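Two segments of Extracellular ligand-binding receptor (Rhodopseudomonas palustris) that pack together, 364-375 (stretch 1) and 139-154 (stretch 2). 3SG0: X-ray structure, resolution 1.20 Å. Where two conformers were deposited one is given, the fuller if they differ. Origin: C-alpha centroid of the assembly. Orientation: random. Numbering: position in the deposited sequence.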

ATOM      1  N   HIS A 364       2.971  -1.062  14.557  1.00  7.62           N
ATOM      2  CA  HIS A 364       2.236   0.081  14.035  1.00  7.60           C
ATOM      3  C   HIS A 364       1.652  -0.190  12.644  1.00  7.18           C
ATOM      4  O   HIS A 364       1.239   0.735  11.940  1.00  7.91           O
ATOM      5  CB  HIS A 364       3.121   1.318  14.027  1.00  8.04           C
ATOM      6  CG  HIS A 364       3.245   1.983  15.360  1.00  7.91           C
ATOM      7  ND1 HIS A 364       3.711   3.273  15.488  1.00  8.12           N
ATOM      8  CD2 HIS A 364       2.948   1.563  16.616  1.00  8.81           C
ATOM      9  CE1 HIS A 364       3.691   3.624  16.763  1.00  8.40           C
ATOM     10  NE2 HIS A 364       3.239   2.602  17.470  1.00  8.57           N
ATOM     11  N   ASN A 365       1.621  -1.468  12.274  1.00  7.55           N
ATOM     12  CA  ASN A 365       0.949  -1.942  11.060  1.00  7.63           C
ATOM     13  C   ASN A 365      -0.400  -2.553  11.448  1.00  7.63           C
ATOM     14  O   ASN A 365      -1.456  -2.058  11.043  1.00  8.45           O
ATOM     15  CB  ASN A 365       1.855  -2.958  10.359  1.00  7.51           C
ATOM     16  CG  ASN A 365       1.320  -3.432   9.017  1.00  7.49           C
ATOM     17  OD1 ASN A 365       1.431  -4.621   8.693  1.00  7.79           O
ATOM     18  ND2 ASN A 365       0.794  -2.515   8.210  1.00  8.00           N
ATOM     19  N   GLY A 366      -0.356  -3.616  12.247  1.00  8.02           N
ATOM     20  CA  GLY A 366      -1.554  -4.100  12.908  1.00  8.58           C
ATOM     21  C   GLY A 366      -2.139  -5.402  12.396  1.00  8.54           C
ATOM     22  O   GLY A 366      -3.211  -5.800  12.861  1.00  9.55           O
ATOM     23  N   TYR A 367      -1.460  -6.075  11.476  1.00  9.04           N
ATOM     24  CA  TYR A 367      -2.037  -7.235  10.797  1.00  9.37           C
ATOM     25  C   TYR A 367      -1.232  -8.498  11.006  1.00 10.34           C
ATOM     26  O   TYR A 367      -0.044  -8.456  11.319  1.00 11.23           O
ATOM     27  CB  TYR A 367      -2.120  -6.982   9.287  1.00  8.96           C
ATOM     28  CG  TYR A 367      -2.807  -5.699   8.929  1.00  7.97           C
ATOM     29  CD1 TYR A 367      -4.194  -5.604   8.936  1.00  8.59           C
ATOM     30  CD2 TYR A 367      -2.069  -4.569   8.611  1.00  8.46           C
ATOM     31  CE1 TYR A 367      -4.824  -4.426   8.618  1.00  8.67           C
ATOM     32  CE2 TYR A 367      -2.684  -3.389   8.284  1.00  8.15           C
ATOM     33  CZ  TYR A 367      -4.061  -3.319   8.293  1.00  7.53           C
ATOM     34  OH  TYR A 367      -4.690  -2.141   7.987  1.00  8.30           O
ATOM     35  N   ASP A 368      -1.886  -9.634  10.791  1.00 10.25           N
ATOM     36  CA  ASP A 368      -1.206 -10.917  10.732  1.00 11.94           C
ATOM     37  C   ASP A 368      -1.660 -11.654   9.482  1.00 10.59           C
ATOM     38  O   ASP A 368      -2.240 -11.056   8.582  1.00 10.17           O
ATOM     39  CB  ASP A 368      -1.445 -11.740  12.005  1.00 14.21           C
ATOM     40  CG  ASP A 368      -2.921 -11.978  12.296  1.00 14.57           C
ATOM     41  OD1 ASP A 368      -3.733 -11.967  11.361  1.00 13.75           O
ATOM     42  OD2 ASP A 368      -3.283 -12.192  13.477  1.00 18.91           O
ATOM     43  N   GLU A 369      -1.405 -12.958   9.428  1.00 12.29           N
ATOM     44  CA  GLU A 369      -1.697 -13.737   8.233  1.00 11.33           C
ATOM     45  C   GLU A 369      -3.180 -13.759   7.881  1.00 10.98           C
ATOM     46  O   GLU A 369      -3.542 -14.080   6.749  1.00 12.38           O
ATOM     47  CB  GLU A 369      -1.178 -15.171   8.389  1.00 13.87           C
ATOM     48  CG  GLU A 369      -1.969 -16.040   9.370  1.00 15.45           C
ATOM     49  CD  GLU A 369      -1.665 -15.757  10.831  1.00 18.83           C
ATOM     50  OE1 GLU A 369      -0.697 -15.018  11.128  1.00 19.01           O
ATOM     51  OE2 GLU A 369      -2.392 -16.292  11.698  1.00 21.39           O
ATOM     52  N   ARG A 370      -4.044 -13.409   8.823  1.00 10.70           N
ATOM     53  CA  ARG A 370      -5.468 -13.381   8.527  1.00 11.78           C
ATOM     54  C   ARG A 370      -5.833 -12.287   7.543  1.00 12.45           C
ATOM     55  O   ARG A 370      -6.921 -12.305   6.968  1.00 15.81           O
ATOM     56  CB  ARG A 370      -6.277 -13.262   9.811  1.00 14.15           C
ATOM     57  CG  ARG A 370      -6.047 -14.468  10.707  1.00 16.59           C
ATOM     58  CD  ARG A 370      -6.692 -14.375  12.068  1.00 20.48           C
ATOM     59  NE  ARG A 370      -6.223 -15.469  12.916  1.00 24.53           N
ATOM     60  CZ  ARG A 370      -6.553 -15.621  14.194  1.00 29.40           C
ATOM     61  NH1 ARG A 370      -7.361 -14.748  14.780  1.00 35.58           N
ATOM     62  NH2 ARG A 370      -6.071 -16.644  14.888  1.00 29.06           N
ATOM     63  N   SER A 371      -4.926 -11.342   7.330  1.00 10.63           N
ATOM     64  CA  SER A 371      -5.104 -10.209   6.424  0.53 11.84           C
ATOM     65  C   SER A 371      -4.734 -10.531   4.983  1.00  9.93           C
ATOM     66  O   SER A 371      -4.960  -9.719   4.091  1.00 10.01           O
ATOM     67  CB  SER A 371      -4.241  -9.016   6.879  0.53 10.14           C
ATOM     68  OG  SER A 371      -2.852  -9.201   6.602  0.53 10.45           O
ATOM     69  N   ALA A 372      -4.094 -11.677   4.759  1.00 10.33           N
ATOM     70  CA  ALA A 372      -3.631 -12.029   3.418  1.00 10.60           C
ATOM     71  C   ALA A 372      -4.707 -12.817   2.691  1.00  9.74           C
ATOM     72  O   ALA A 372      -5.055 -13.932   3.092  1.00 12.41           O
ATOM     73  CB  ALA A 372      -2.335 -12.830   3.478  1.00 11.86           C
ATOM     74  N   PHE A 373      -5.249 -12.234   1.634  1.00  9.86           N
ATOM     75  CA  PHE A 373      -6.231 -12.906   0.785  1.00 10.78           C
ATOM     76  C   PHE A 373      -5.629 -13.171  -0.587  1.00 10.82           C
ATOM     77  O   PHE A 373      -5.044 -12.278  -1.196  1.00 11.37           O
ATOM     78  CB  PHE A 373      -7.490 -12.053   0.640  1.00 11.89           C
ATOM     79  CG  PHE A 373      -8.250 -11.878   1.925  1.00 10.38           C
ATOM     80  CD1 PHE A 373      -9.244 -12.770   2.288  1.00 11.57           C
ATOM     81  CD2 PHE A 373      -7.947 -10.838   2.789  1.00 11.09           C
ATOM     82  CE1 PHE A 373      -9.933 -12.617   3.487  1.00 12.37           C
ATOM     83  CE2 PHE A 373      -8.633 -10.684   3.978  1.00 12.62           C
ATOM     84  CZ  PHE A 373      -9.627 -11.574   4.323  1.00 12.92           C
ATOM     85  N   LEU A 374      -5.745 -14.396  -1.075  1.00 11.49           N
ATOM     86  CA  LEU A 374      -5.257 -14.714  -2.408  1.00 11.65           C
ATOM     87  C   LEU A 374      -6.246 -14.221  -3.445  1.00 11.31           C
ATOM     88  O   LEU A 374      -7.419 -14.608  -3.427  1.00 12.13           O
ATOM     89  CB  LEU A 374      -4.988 -16.212  -2.555  1.00 13.99           C
ATOM     90  CG  LEU A 374      -3.765 -16.723  -1.792  1.00 15.07           C
ATOM     91  CD1 LEU A 374      -3.728 -18.238  -1.796  1.00 23.58           C
ATOM     92  CD2 LEU A 374      -2.487 -16.162  -2.392  1.00 21.65           C
ATOM     93  N   ILE A 375      -5.760 -13.357  -4.327  1.00 11.06           N
ATOM     94  CA  ILE A 375      -6.562 -12.714  -5.353  1.00 10.97           C
ATOM     95  C   ILE A 375      -6.123 -13.219  -6.719  1.00 11.33           C
ATOM     96  O   ILE A 375      -4.926 -13.390  -6.970  1.00 12.68           O
ATOM     97  CB  ILE A 375      -6.370 -11.175  -5.317  1.00 10.00           C
ATOM     98  CG1 ILE A 375      -6.569 -10.624  -3.899  1.00 11.51           C
ATOM     99  CG2 ILE A 375      -7.287 -10.492  -6.328  1.00 11.52           C
ATOM    100  CD1 ILE A 375      -7.948 -10.878  -3.300  1.00 11.88           C
TER
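Stretch 2 139-154: VVPNDDIMAEAIGKYI

At the apolar centre of the contact, Ala-372 points toward the helix of stretch 2. Its CB lies 3.6 Å from CB of Ala-149 and 3.8 Å from SE of Met-146, a selenomethionine. Here two small side chains meet, and the backbones come close, with 5.9 Å between CA of Ala-372 and CA of Met-146. The chain of Met-146 leaves the helix sideways, but its m, m, t rotamer carries the end across, so that CE lies 3.4 Å from the carbonyl O of Ser-371. One turn before Ala-149, Ile-145 (m, t) lies along the preceding bend of stretch 1: its CG2 is 3.7 Å from O of Asp-368 and 3.8 Å from OG of Ser-371, while its CD1 reaches to 3.5 Å from O of Tyr-367. The bend itself is a 3-10 segment, 369-371, whose Ser-371 donates from OG back to O of Asp-368, just before it, at 2.8 Å.

Stretch 2 opens with a loop, residues 139-142, extended from Val-140 on, and then enters a helix at Asp-143 that runs to Ile-154 and beyond. It follows stretch 1 in the same general sense: the helix and the short strand 373-375 make an angle of 63° between their N-to-C directions (signed crossing angle -63°), with axes 9.3 Å apart at closest approach. The nearest CA pairs advance together along both segments, from Asn-365 with Val-139, through Tyr-367 with Pro-141 and Glu-369 with Ile-145, to Ala-372 with Met-146 and Leu-374 with Ile-150. Together the two segments bury 645 Å².

Farther along the helix, Leu-374 packs against Ile-150 and Tyr-153, three residues apart on the helix. Its CD2 lies 3.7 Å from CD1 of Ile-150, and its CD1 lies 3.5 Å from CD1 of Tyr-153. The intervening Phe-373 points away, as expected from the alternation of an extended strand.

In the other direction the contact turns polar by way of Tyr-367. CG of Pro-141 sits over one face of its ring, 4.1 Å from the centroid and 14° off the normal, in a CH-pi contact. Beyond the ring, OH of Tyr-367 approaches O of Val-139 to 2.6 Å, a weak hydrogen bond at most. The firmest polar link is the amide of Asn-365, whose chi1 is t. Its ND2 donates to O of Val-140 at 2.8 Å, and its OD1 accepts from the backbone N of Asn-142 at 2.9 Å, so one side chain grips the backbone on both sides of Pro-141, just ahead of the helix.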

ATOM      1  N   VAL A 139      -1.440   1.586   7.252  1.00  6.63           N
ATOM      2  CA  VAL A 139      -2.624   0.767   7.006  1.00  7.13           C
ATOM      3  C   VAL A 139      -2.454  -0.339   5.971  1.00  7.39           C
ATOM      4  O   VAL A 139      -3.212  -1.311   6.012  1.00  7.67           O
ATOM      5  CB  VAL A 139      -3.868   1.608   6.647  1.00  7.70           C
ATOM      6  CG1 VAL A 139      -4.253   2.508   7.810  1.00  9.02           C
ATOM      7  CG2 VAL A 139      -3.680   2.378   5.340  1.00  8.01           C
ATOM      8  N   VAL A 140      -1.510  -0.233   5.039  1.00  7.33           N
ATOM      9  CA  VAL A 140      -1.327  -1.319   4.071  1.00  7.57           C
ATOM     10  C   VAL A 140      -0.604  -2.447   4.791  1.00  7.57           C
ATOM     11  O   VAL A 140       0.383  -2.195   5.467  1.00  7.37           O
ATOM     12  CB  VAL A 140      -0.497  -0.856   2.861  1.00  7.46           C
ATOM     13  CG1 VAL A 140      -0.204  -2.033   1.939  1.00  9.20           C
ATOM     14  CG2 VAL A 140      -1.228   0.241   2.105  1.00  8.71           C
ATOM     15  N   PRO A 141      -1.083  -3.700   4.676  1.00  7.11           N
ATOM     16  CA  PRO A 141      -0.351  -4.769   5.370  1.00  7.75           C
ATOM     17  C   PRO A 141       1.104  -4.878   4.933  1.00  7.70           C
ATOM     18  O   PRO A 141       1.429  -4.754   3.753  1.00  8.11           O
ATOM     19  CB  PRO A 141      -1.138  -6.026   4.987  1.00  8.06           C
ATOM     20  CG  PRO A 141      -2.536  -5.516   4.760  1.00  8.37           C
ATOM     21  CD  PRO A 141      -2.313  -4.210   4.042  1.00  8.85           C
ATOM     22  N   ASN A 142       1.978  -5.113   5.907  1.00  7.22           N
ATOM     23  CA  ASN A 142       3.393  -5.289   5.622  1.00  7.43           C
ATOM     24  C   ASN A 142       3.622  -6.359   4.559  1.00  7.53           C
ATOM     25  O   ASN A 142       3.041  -7.451   4.608  1.00  8.34           O
ATOM     26  CB  ASN A 142       4.143  -5.675   6.893  1.00  8.32           C
ATOM     27  CG  ASN A 142       4.318  -4.518   7.861  1.00  8.07           C
ATOM     28  OD1 ASN A 142       4.098  -3.355   7.529  1.00  8.28           O
ATOM     29  ND2 ASN A 142       4.734  -4.848   9.078  1.00 10.33           N
ATOM     30  N   ASP A 143       4.512  -6.054   3.617  1.00  7.94           N
ATOM     31  CA  ASP A 143       4.772  -6.948   2.499  1.00  8.41           C
ATOM     32  C   ASP A 143       5.278  -8.312   2.921  1.00  8.91           C
ATOM     33  O   ASP A 143       5.068  -9.279   2.194  1.00  9.93           O
ATOM     34  CB  ASP A 143       5.759  -6.324   1.512  1.00  8.75           C
ATOM     35  CG  ASP A 143       5.129  -5.235   0.681  1.00  8.13           C
ATOM     36  OD1 ASP A 143       3.973  -5.437   0.231  1.00  8.42           O
ATOM     37  OD2 ASP A 143       5.780  -4.188   0.491  1.00  8.21           O
ATOM     38  N   ASP A 144       5.946  -8.424   4.066  1.00  8.83           N
ATOM     39  CA  ASP A 144       6.416  -9.741   4.477  1.00  9.67           C
ATOM     40  C   ASP A 144       5.261 -10.712   4.736  1.00 10.71           C
ATOM     41  O   ASP A 144       5.380 -11.909   4.455  1.00 11.32           O
ATOM     42  CB  ASP A 144       7.435  -9.690   5.637  1.00 11.67           C
ATOM     43  CG  ASP A 144       6.916  -9.003   6.889  1.00 15.07           C
ATOM     44  OD1 ASP A 144       5.953  -8.225   6.832  1.00 13.94           O
ATOM     45  OD2 ASP A 144       7.516  -9.234   7.966  1.00 20.67           O
ATOM     46  N   ILE A 145       4.140 -10.198   5.241  1.00  9.59           N
ATOM     47  CA  ILE A 145       2.947 -11.014   5.439  1.00 10.73           C
ATOM     48  C   ILE A 145       2.451 -11.547   4.100  1.00  9.82           C
ATOM     49  O   ILE A 145       2.131 -12.728   3.953  1.00 10.77           O
ATOM     50  CB  ILE A 145       1.822 -10.190   6.103  1.00 10.67           C
ATOM     51  CG1 ILE A 145       2.249  -9.715   7.494  1.00 13.01           C
ATOM     52  CG2 ILE A 145       0.528 -10.991   6.174  1.00 12.59           C
ATOM     53  CD1 ILE A 145       1.332  -8.653   8.083  1.00 13.34           C
HETATM   54  N   MSE A 146       2.389 -10.661   3.115  1.00  9.74           N
HETATM   55  CA  MSE A 146       1.918 -11.038   1.795  1.00  9.27           C
HETATM   56  C   MSE A 146       2.885 -11.990   1.102  1.00  9.46           C
HETATM   57  O   MSE A 146       2.463 -12.950   0.451  1.00 10.53           O
HETATM   58  CB  MSE A 146       1.682  -9.793   0.939  1.00  9.63           C
HETATM   59  CG  MSE A 146       0.622  -8.858   1.521  1.00 11.24           C
HETATM   60 SE   MSE A 146      -1.148  -9.703   1.606  0.59 12.36          SE
HETATM   61  CE  MSE A 146      -2.087  -8.477   2.763  1.00 11.23           C
ATOM     62  N   ALA A 147       4.183 -11.728   1.239  1.00  9.41           N
ATOM     63  CA  ALA A 147       5.202 -12.573   0.625  1.00 10.37           C
ATOM     64  C   ALA A 147       5.153 -13.986   1.203  1.00 12.26           C
ATOM     65  O   ALA A 147       5.299 -14.971   0.475  1.00 11.82           O
ATOM     66  CB  ALA A 147       6.574 -11.964   0.815  1.00 11.33           C
ATOM     67  N   GLU A 148       4.942 -14.102   2.508  1.00 11.92           N
ATOM     68  CA  GLU A 148       4.825 -15.422   3.117  0.61 11.75           C
ATOM     69  C   GLU A 148       3.607 -16.158   2.572  1.00 11.95           C
ATOM     70  O   GLU A 148       3.687 -17.348   2.252  1.00 12.90           O
ATOM     71  CB  GLU A 148       4.754 -15.321   4.641  0.61 14.45           C
ATOM     72  CG  GLU A 148       6.042 -14.851   5.301  0.61 16.08           C
ATOM     73  CD  GLU A 148       7.162 -15.879   5.245  0.61 25.29           C
ATOM     74  OE1 GLU A 148       6.916 -17.015   4.788  0.61 30.19           O
ATOM     75  OE2 GLU A 148       8.292 -15.549   5.662  0.61 20.53           O
ATOM     76  N   ALA A 149       2.487 -15.456   2.446  1.00 11.84           N
ATOM     77  CA  ALA A 149       1.257 -16.081   1.967  1.00 13.47           C
ATOM     78  C   ALA A 149       1.352 -16.532   0.506  1.00 12.82           C
ATOM     79  O   ALA A 149       0.923 -17.631   0.149  1.00 13.65           O
ATOM     80  CB  ALA A 149       0.074 -15.143   2.164  1.00 13.58           C
ATOM     81  N   ILE A 150       1.903 -15.684  -0.352  1.00 11.41           N
ATOM     82  CA  ILE A 150       2.031 -16.052  -1.756  1.00 12.19           C
ATOM     83  C   ILE A 150       3.072 -17.160  -1.936  1.00 12.62           C
ATOM     84  O   ILE A 150       2.891 -18.052  -2.771  1.00 13.34           O
ATOM     85  CB  ILE A 150       2.303 -14.816  -2.669  1.00 11.29           C
ATOM     86  CG1 ILE A 150       2.038 -15.161  -4.138  1.00 12.82           C
ATOM     87  CG2 ILE A 150       3.711 -14.263  -2.470  1.00 12.35           C
ATOM     88  CD1 ILE A 150       0.592 -15.534  -4.436  1.00 13.91           C
ATOM     89  N   GLY A 151       4.139 -17.126  -1.143  1.00 12.38           N
ATOM     90  CA  GLY A 151       5.135 -18.193  -1.181  1.00 13.67           C
ATOM     91  C   GLY A 151       4.535 -19.552  -0.863  1.00 15.11           C
ATOM     92  O   GLY A 151       4.816 -20.550  -1.540  1.00 15.56           O
ATOM     93  N   LYS A 152       3.695 -19.591   0.167  1.00 14.23           N
ATOM     94  CA  LYS A 152       3.012 -20.822   0.543  1.00 16.30           C
ATOM     95  C   LYS A 152       2.111 -21.313  -0.582  1.00 15.34           C
ATOM     96  O   LYS A 152       2.068 -22.512  -0.875  1.00 17.90           O
ATOM     97  CB  LYS A 152       2.199 -20.612   1.817  1.00 17.40           C
ATOM     98  CG  LYS A 152       3.034 -20.513   3.079  1.00 22.11           C
ATOM     99  CD  LYS A 152       2.138 -20.487   4.307  1.00 31.80           C
ATOM    100  CE  LYS A 152       2.939 -20.581   5.594  1.00 39.66           C
ATOM    101  NZ  LYS A 152       3.628 -19.305   5.914  1.00 43.67           N
ATOM    102  N   TYR A 153       1.380 -20.401  -1.210  1.00 15.33           N
ATOM    103  CA  TYR A 153       0.517 -20.784  -2.316  1.00 16.04           C
ATOM    104  C   TYR A 153       1.327 -21.353  -3.474  1.00 15.14           C
ATOM    105  O   TYR A 153       0.992 -22.401  -4.020  1.00 17.09           O
ATOM    106  CB  TYR A 153      -0.341 -19.617  -2.809  1.00 15.11           C
ATOM    107  CG  TYR A 153      -1.207 -20.028  -3.969  1.00 16.66           C
ATOM    108  CD1 TYR A 153      -2.375 -20.749  -3.757  1.00 22.15           C
ATOM    109  CD2 TYR A 153      -0.840 -19.748  -5.276  1.00 17.19           C
ATOM    110  CE1 TYR A 153      -3.166 -21.151  -4.808  1.00 25.43           C
ATOM    111  CE2 TYR A 153      -1.627 -20.155  -6.340  1.00 19.35           C
ATOM    112  CZ  TYR A 153      -2.791 -20.854  -6.096  1.00 24.20           C
ATOM    113  OH  TYR A 153      -3.586 -21.262  -7.141  1.00 29.34           O
ATOM    114  N   ILE A 154       2.394 -20.663  -3.854  1.00 15.18           N
ATOM    115  CA  ILE A 154       3.234 -21.128  -4.949  1.00 14.41           C
ATOM    116  C   ILE A 154       3.746 -22.543  -4.676  1.00 16.49           C
ATOM    117  O   ILE A 154       3.706 -23.411  -5.552  1.00 16.95           O
ATOM    118  CB  ILE A 154       4.402 -20.159  -5.198  1.00 15.42           C
ATOM    119  CG1 ILE A 154       3.857 -18.815  -5.694  1.00 14.64           C
ATOM    120  CG2 ILE A 154       5.381 -20.755  -6.206  1.00 17.65           C
ATOM    121  CD1 ILE A 154       4.883 -17.689  -5.739  1.00 15.39           C
TER